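Long-range contacts in ORC1-type DNA replication protein 2 (PDB 1W5T), which binds DNA and takes part in regulating DNA replication, and contains an N-terminal AAA+ ATPase domain that binds ATP and a C-terminal winged-helix domain: residues Y215-L220 with G250-G255; T222-R227 with R260-A265. All blocks are in the same frame, centred on the assembly; numbering follows the deposited sequence.

Contact 1 of 2, residues Y215-L220 with G250-G255. With ANP (phosphoaminophosphonic acid-adenylate ester), chain D.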
loop_
_atom_site.group_PDB
_atom_site.type_symbol
_atom_site.label_atom_id
_atom_site.label_comp_id
_atom_site.label_asym_id
_atom_site.label_seq_id
_atom_site.Cartn_x
_atom_site.Cartn_y
_atom_site.Cartn_z
ATOM N N TYR A 215 4.294 2.968 10.268
ATOM C CA TYR A 215 5.319 2.616 11.238
ATOM C C TYR A 215 5.588 3.652 12.333
ATOM O O TYR A 215 5.740 4.875 12.087
ATOM C CB TYR A 215 6.631 2.309 10.490
ATOM C CG TYR A 215 6.607 1.047 9.654
ATOM C CD1 TYR A 215 6.745 1.110 8.255
ATOM C CD2 TYR A 215 6.469 -0.226 10.268
ATOM C CE1 TYR A 215 6.740 -0.055 7.485
ATOM C CE2 TYR A 215 6.452 -1.408 9.490
ATOM C CZ TYR A 215 6.578 -1.308 8.116
ATOM O OH TYR A 215 6.574 -2.452 7.389
ATOM N N LYS A 216 5.672 3.160 13.557
ATOM C CA LYS A 216 6.153 3.982 14.695
ATOM C C LYS A 216 7.674 4.154 14.626
ATOM O O LYS A 216 8.363 3.429 13.884
ATOM C CB LYS A 216 5.747 3.367 16.018
ATOM C CG LYS A 216 4.213 3.195 16.109
ATOM C CD LYS A 216 3.769 2.533 17.423
ATOM C CE LYS A 216 2.240 2.148 17.380
ATOM N NZ LYS A 216 1.386 3.146 18.133
ATOM N N SER A 217 8.197 5.096 15.399
ATOM C CA SER A 217 9.618 5.425 15.301
ATOM C C SER A 217 10.544 4.267 15.650
ATOM O O SER A 217 11.572 4.075 14.977
ATOM C CB SER A 217 9.963 6.699 16.105
ATOM O OG SER A 217 10.034 6.411 17.485
ATOM N N ARG A 218 10.166 3.505 16.679
ATOM C CA ARG A 218 10.871 2.307 17.122
ATOM C C ARG A 218 11.010 1.272 15.979
ATOM O O ARG A 218 12.082 0.696 15.767
ATOM C CB ARG A 218 10.091 1.659 18.278
ATOM C CG ARG A 218 10.544 2.039 19.669
ATOM C CD ARG A 218 10.462 0.850 20.716
ATOM N NE ARG A 218 10.048 -0.432 20.098
ATOM C CZ ARG A 218 10.442 -1.652 20.477
ATOM N NH1 ARG A 218 11.289 -1.823 21.484
ATOM N NH2 ARG A 218 9.991 -2.715 19.826
ATOM N N GLU A 219 9.917 1.067 15.235
ATOM C CA GLU A 219 9.927 0.180 14.060
ATOM C C GLU A 219 10.784 0.689 12.944
ATOM O O GLU A 219 11.548 -0.085 12.384
ATOM C CB GLU A 219 8.524 -0.126 13.588
ATOM C CG GLU A 219 7.708 -0.770 14.689
ATOM C CD GLU A 219 6.245 -0.596 14.470
ATOM O OE1 GLU A 219 5.488 -1.498 14.829
ATOM O OE2 GLU A 219 5.845 0.417 13.897
ATOM N N LEU A 220 10.689 1.988 12.643
ATOM C CA LEU A 220 11.549 2.594 11.646
ATOM C C LEU A 220 13.001 2.467 12.049
ATOM O O LEU A 220 13.844 2.267 11.208
ATOM C CB LEU A 220 11.202 4.081 11.377
ATOM C CG LEU A 220 9.877 4.356 10.626
ATOM C CD1 LEU A 220 9.605 5.849 10.600
ATOM C CD2 LEU A 220 9.870 3.708 9.190
ATOM N N GLY A 250 8.485 8.703 12.343
ATOM C CA GLY A 250 7.577 7.884 13.134
ATOM C C GLY A 250 6.168 8.482 13.192
ATOM O O GLY A 250 6.009 9.689 13.410
ATOM N N GLU A 251 5.142 7.639 13.008
ATOM C CA GLU A 251 3.761 8.099 12.997
ATOM C C GLU A 251 3.307 8.468 14.392
ATOM O O GLU A 251 2.440 9.322 14.558
ATOM C CB GLU A 251 2.842 7.085 12.345
ATOM C CG GLU A 251 2.318 6.006 13.280
ATOM C CD GLU A 251 1.106 6.467 14.084
ATOM O OE1 GLU A 251 0.218 7.167 13.502
ATOM O OE2 GLU A 251 1.059 6.143 15.293
ATOM N N ASP A 252 3.912 7.844 15.400
ATOM C CA ASP A 252 3.726 8.284 16.793
ATOM C C ASP A 252 4.362 9.661 17.095
ATOM O O ASP A 252 4.034 10.292 18.074
ATOM C CB ASP A 252 4.234 7.234 17.789
ATOM C CG ASP A 252 5.640 6.764 17.489
ATOM O OD1 ASP A 252 6.241 6.064 18.335
ATOM O OD2 ASP A 252 6.233 6.998 16.426
ATOM N N LYS A 253 5.269 10.116 16.244
ATOM C CA LYS A 253 5.879 11.417 16.429
ATOM C C LYS A 253 5.335 12.457 15.481
ATOM O O LYS A 253 5.960 13.472 15.316
ATOM C CB LYS A 253 7.374 11.304 16.202
ATOM C CG LYS A 253 7.999 10.193 17.013
ATOM C CD LYS A 253 8.634 10.690 18.277
ATOM C CE LYS A 253 8.839 9.574 19.263
ATOM N NZ LYS A 253 10.296 9.277 19.461
ATOM N N GLY A 254 4.217 12.201 14.811
ATOM C CA GLY A 254 3.670 13.181 13.880
ATOM C C GLY A 254 4.056 13.039 12.429
ATOM O O GLY A 254 3.583 13.841 11.586
ATOM N N GLY A 255 4.863 12.012 12.108
ATOM C CA GLY A 255 5.262 11.737 10.737
ATOM C C GLY A 255 4.372 10.752 9.996
ATOM O O GLY A 255 3.507 10.120 10.616
HETATM P PG ANP D . 3.077 2.168 -1.537
HETATM O O1G ANP D . 3.782 3.277 -2.427
HETATM O O2G ANP D . 2.618 0.987 -2.499
HETATM O O3G ANP D . 1.848 2.725 -0.700
HETATM P PB ANP D . 4.136 -0.009 0.212
HETATM O O1B ANP D . 3.805 -1.193 -0.782
HETATM O O2B ANP D . 3.039 0.038 1.317
HETATM N N3B ANP D . 4.321 1.510 -0.550
HETATM P PA ANP D . 6.795 -1.089 0.417
HETATM O O1A ANP D . 6.624 -2.653 0.706
HETATM O O2A ANP D . 7.060 -0.875 -1.131
HETATM O O3A ANP D . 5.550 -0.231 0.985
HETATM O "O5'" ANP D . 7.970 -0.497 1.352
HETATM C "C5'" ANP D . 8.619 0.784 1.328
HETATM C "C4'" ANP D . 10.098 0.517 1.620
HETATM O "O4'" ANP D . 10.277 0.118 2.985
HETATM C "C3'" ANP D . 10.662 -0.651 0.815
HETATM O "O3'" ANP D . 12.010 -0.383 0.551
HETATM C "C2'" ANP D . 10.584 -1.850 1.751
HETATM O "O2'" ANP D . 11.487 -2.923 1.484
HETATM C "C1'" ANP D . 10.856 -1.186 3.094
HETATM N N9 ANP D . 10.111 -1.856 4.153
HETATM C C8 ANP D . 8.768 -1.679 4.427
HETATM N N7 ANP D . 8.360 -2.439 5.473
HETATM C C5 ANP D . 9.433 -3.099 5.934
HETATM C C6 ANP D . 9.823 -4.083 6.994
HETATM N N6 ANP D . 8.930 -4.575 7.901
HETATM N N1 ANP D . 11.107 -4.532 7.049
HETATM C C2 ANP D . 12.052 -4.123 6.216
HETATM N N3 ANP D . 11.828 -3.248 5.203
HETATM C C4 ANP D . 10.522 -2.711 5.045
#
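Asp252 meets the start of helix 217-231 at Lys216 and Ser217. Its short side chain, followed outward from CB, first makes contact at CG, which lies 3.7 Å from Lys216 CB. With chi1 at 51°, Asp252 CG sits between its own backbone N and carbonyl carbon, and from there the carboxylate splits. OD1 rests against Lys216 CB, whereas Asp252 OD2 accepts a hydrogen bond from Ser217 N at 2.9 Å. That N-H arrives on the syn side of OD2, 24° out of the carboxylate plane. Ser217 N is a first-turn amide, so the negative charge would be favourably placed at the positive end of the helix. Lys216 holds the N-cap position, and its own N donates to Glu219 OE2.

Backbone contact is close beside this grip. Tyr215 O accepts from Glu251 N at 3.0 Å, and the absence of a side chain on Gly250 lets its CA come within 3.9 Å of Ser217 CA. Leu220 CD1 closes over Gly250 N at 3.5 Å. The Lys216 and Glu251 side chains run side by side, yet Lys216 NZ stays 4.1 Å from Glu251 OE2, too far for a salt bridge though the charges would still attract.

The CB of Tyr215 points away from the 250-255 loop, and Tyr215 OH donates to ANP N7 at 2.6 Å. Glu219 OE2 lies in plane at the edge of the Tyr215 ring. The 250-255 loop and the helix start meet beside Tyr215, an ATP-binding residue, at the adenine pocket where the lid of this AAA+ ATPase reaches the nucleotide.

Contact 2 of 2, residues T222-R227 with R260-A265; sequences TILEQR and RRAIVA. With ANP (phosphoaminophosphonic acid-adenylate ester), chain D.
Leu224 and Ile263 interlock where residues 222-227 of helix 217-231 and 260-265 of helix 259-275 come together. Leu224 CD2 enters a shallow hollow formed by Ala262 CB, Ala262 O and Ile263 CG1; its distance to Ala262 O is 3.6 Å. The small methyl of Ala262 leaves room for the leucine fork, and CD1 also lies near that CB.

The opposing bump is Ile263 CD1. It sits in the corner made by Ile223 CG2, 4.0 Å away, and the guanidinium of Arg227, resting 3.7 Å above the centre of one face of that flat group. A bend at chi2 (-26°) swings Arg227 CD round as the chain crosses Ile263. Arg227 NH2 donates to ANP O2' at 2.8 Å and to ANP N3 at 3.0 Å, gripping ribose and base with one nitrogen. Ile223 CD1 packs 3.8 Å from ANP C6 of the adenine, and Ile263 CD1 also touches the ribose.

The short helix axes approach to 10.0 Å and cross at -41°, and all five residues in contact are buried. Helix 239-249 backs the pair: its Ile245 touches both Leu224 and Ala262, while Tyr249 packs against Ala262, so three lid helices meet at this core, which borders the nucleotide.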
loop_
_atom_site.group_PDB
_atom_site.type_symbol
_atom_site.label_atom_id
_atom_site.label_comp_id
_atom_site.label_asym_id
_atom_site.label_seq_id
_atom_site.Cartn_x
_atom_site.Cartn_y
_atom_site.Cartn_z
ATOM N N THR A 222 14.375 0.026 13.914
ATOM C CA THR A 222 14.672 -1.346 13.566
ATOM C C THR A 222 14.864 -1.524 12.070
ATOM O O THR A 222 15.787 -2.224 11.638
ATOM C CB THR A 222 13.565 -2.284 14.102
ATOM O OG1 THR A 222 13.503 -2.154 15.522
ATOM C CG2 THR A 222 13.949 -3.717 13.936
ATOM N N ILE A 223 14.013 -0.899 11.273
ATOM C CA ILE A 223 14.156 -1.056 9.812
ATOM C C ILE A 223 15.432 -0.412 9.248
ATOM O O ILE A 223 16.100 -0.998 8.393
ATOM C CB ILE A 223 12.876 -0.593 9.045
ATOM C CG1 ILE A 223 11.688 -1.496 9.440
ATOM C CG2 ILE A 223 13.152 -0.548 7.499
ATOM C CD1 ILE A 223 10.249 -0.939 9.033
ATOM N N LEU A 224 15.797 0.757 9.757
ATOM C CA LEU A 224 16.996 1.448 9.299
ATOM C C LEU A 224 18.251 0.703 9.763
ATOM O O LEU A 224 19.278 0.625 9.059
ATOM C CB LEU A 224 17.001 2.913 9.783
ATOM C CG LEU A 224 15.894 3.782 9.176
ATOM C CD1 LEU A 224 15.797 5.151 9.868
ATOM C CD2 LEU A 224 16.041 3.918 7.661
ATOM N N GLU A 225 18.152 0.115 10.940
ATOM C CA GLU A 225 19.312 -0.559 11.496
ATOM C C GLU A 225 19.723 -1.796 10.677
ATOM O O GLU A 225 20.908 -1.996 10.439
ATOM C CB GLU A 225 19.119 -0.875 12.975
ATOM C CG GLU A 225 20.211 -1.744 13.542
ATOM C CD GLU A 225 19.902 -2.194 14.964
ATOM O OE1 GLU A 225 20.578 -1.755 15.903
ATOM O OE2 GLU A 225 18.978 -2.999 15.150
ATOM N N GLN A 226 18.729 -2.573 10.244
ATOM C CA GLN A 226 18.887 -3.647 9.290
ATOM C C GLN A 226 19.400 -3.160 7.916
ATOM O O GLN A 226 20.286 -3.779 7.352
ATOM C CB GLN A 226 17.555 -4.426 9.150
ATOM C CG GLN A 226 17.572 -5.568 8.151
ATOM C CD GLN A 226 16.233 -6.260 8.035
ATOM O OE1 GLN A 226 15.196 -5.604 7.826
ATOM N NE2 GLN A 226 16.234 -7.597 8.164
ATOM N N ARG A 227 18.885 -2.060 7.370
ATOM C CA ARG A 227 19.503 -1.529 6.142
ATOM C C ARG A 227 20.997 -1.113 6.351
ATOM O O ARG A 227 21.877 -1.431 5.542
ATOM C CB ARG A 227 18.693 -0.376 5.532
ATOM C CG ARG A 227 17.402 -0.731 4.804
ATOM C CD ARG A 227 17.281 -2.152 4.174
ATOM N NE ARG A 227 15.880 -2.479 4.096
ATOM C CZ ARG A 227 15.145 -2.412 2.999
ATOM N NH1 ARG A 227 15.706 -2.084 1.819
ATOM N NH2 ARG A 227 13.832 -2.706 3.073
ATOM N N ARG A 260 9.711 3.686 3.296
ATOM C CA ARG A 260 10.333 4.166 2.054
ATOM C C ARG A 260 11.042 5.502 2.290
ATOM O O ARG A 260 12.191 5.660 1.935
ATOM C CB ARG A 260 9.306 4.301 0.914
ATOM C CG ARG A 260 9.740 5.205 -0.250
ATOM C CD ARG A 260 9.423 4.644 -1.648
ATOM N NE ARG A 260 8.056 4.091 -1.695
ATOM C CZ ARG A 260 7.722 2.872 -2.169
ATOM N NH1 ARG A 260 6.446 2.509 -2.141
ATOM N NH2 ARG A 260 8.640 2.029 -2.686
ATOM N N ARG A 261 10.337 6.447 2.895
ATOM C CA ARG A 261 10.891 7.771 3.128
ATOM C C ARG A 261 12.087 7.709 4.063
ATOM O O ARG A 261 13.036 8.440 3.874
ATOM C CB ARG A 261 9.854 8.687 3.726
ATOM C CG ARG A 261 9.737 10.000 3.035
ATOM C CD ARG A 261 8.519 10.859 3.473
ATOM N NE ARG A 261 8.679 12.160 2.864
ATOM C CZ ARG A 261 8.740 13.366 3.442
ATOM N NH1 ARG A 261 8.957 14.387 2.630
ATOM N NH2 ARG A 261 8.561 13.587 4.743
ATOM N N ALA A 262 12.024 6.858 5.089
ATOM C CA ALA A 262 13.108 6.744 6.050
ATOM C C ALA A 262 14.390 6.204 5.400
ATOM O O ALA A 262 15.470 6.791 5.582
ATOM C CB ALA A 262 12.708 5.902 7.229
ATOM N N ILE A 263 14.227 5.130 4.618
ATOM C CA ILE A 263 15.316 4.492 3.920
ATOM C C ILE A 263 15.978 5.405 2.883
ATOM O O ILE A 263 17.216 5.388 2.746
ATOM C CB ILE A 263 14.832 3.164 3.280
ATOM C CG1 ILE A 263 14.633 2.126 4.366
ATOM C CG2 ILE A 263 15.841 2.619 2.287
ATOM C CD1 ILE A 263 13.796 0.982 3.898
ATOM N N VAL A 264 15.179 6.181 2.172
ATOM C CA VAL A 264 15.672 7.099 1.147
ATOM C C VAL A 264 16.486 8.226 1.833
ATOM O O VAL A 264 17.573 8.599 1.365
ATOM C CB VAL A 264 14.499 7.677 0.289
ATOM C CG1 VAL A 264 14.973 8.740 -0.631
ATOM C CG2 VAL A 264 13.863 6.578 -0.553
ATOM N N ALA A 265 15.984 8.744 2.942
ATOM C CA ALA A 265 16.770 9.655 3.779
ATOM C C ALA A 265 18.151 9.129 4.150
ATOM O O ALA A 265 19.129 9.860 4.077
ATOM C CB ALA A 265 16.000 10.033 5.048
HETATM P PG ANP D . 3.077 2.168 -1.537
HETATM O O1G ANP D . 3.782 3.277 -2.427
HETATM O O2G ANP D . 2.618 0.987 -2.499
HETATM O O3G ANP D . 1.848 2.725 -0.700
HETATM P PB ANP D . 4.136 -0.009 0.212
HETATM O O1B ANP D . 3.805 -1.193 -0.782
HETATM O O2B ANP D . 3.039 0.038 1.317
HETATM N N3B ANP D . 4.321 1.510 -0.550
HETATM P PA ANP D . 6.795 -1.089 0.417
HETATM O O1A ANP D . 6.624 -2.653 0.706
HETATM O O2A ANP D . 7.060 -0.875 -1.131
HETATM O O3A ANP D . 5.550 -0.231 0.985
HETATM O "O5'" ANP D . 7.970 -0.497 1.352
HETATM C "C5'" ANP D . 8.619 0.784 1.328
HETATM C "C4'" ANP D . 10.098 0.517 1.620
HETATM O "O4'" ANP D . 10.277 0.118 2.985
HETATM C "C3'" ANP D . 10.662 -0.651 0.815
HETATM O "O3'" ANP D . 12.010 -0.383 0.551
HETATM C "C2'" ANP D . 10.584 -1.850 1.751
HETATM O "O2'" ANP D . 11.487 -2.923 1.484
HETATM C "C1'" ANP D . 10.856 -1.186 3.094
HETATM N N9 ANP D . 10.111 -1.856 4.153
HETATM C C8 ANP D . 8.768 -1.679 4.427
HETATM N N7 ANP D . 8.360 -2.439 5.473
HETATM C C5 ANP D . 9.433 -3.099 5.934
HETATM C C6 ANP D . 9.823 -4.083 6.994
HETATM N N6 ANP D . 8.930 -4.575 7.901
HETATM N N1 ANP D . 11.107 -4.532 7.049
HETATM C C2 ANP D . 12.052 -4.123 6.216
HETATM N N3 ANP D . 11.828 -3.248 5.203
HETATM C C4 ANP D . 10.522 -2.711 5.045
#

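In the fold
Contacts 1 and 2 lie 12 Å apart, centre to centre, within the Cdc6/ORC-like ATPase lid. Both use helix 217-231: contact 1 takes its start, contact 2 its next turns. Their segments alternate along the chain, 215-220 and 222-227 being followed by 250-255 and 260-265, with helix 239-249 between. They touch directly, Tyr215 CZ lying 3.8 Å from Ile223 CD1. Both reach ANP, which is also hydrogen-bonded by Gly64, Lys65, Thr66 and Thr67 of the ATP site. Lid and P-loop thus share one nucleotide, consistent with nucleotide-dependent movement between lid and ATPase core. Arg260, whose NH1 bonds weakly to gamma-phosphate oxygen O1G, probably corresponds to sensor 2 of AAA+ relatives.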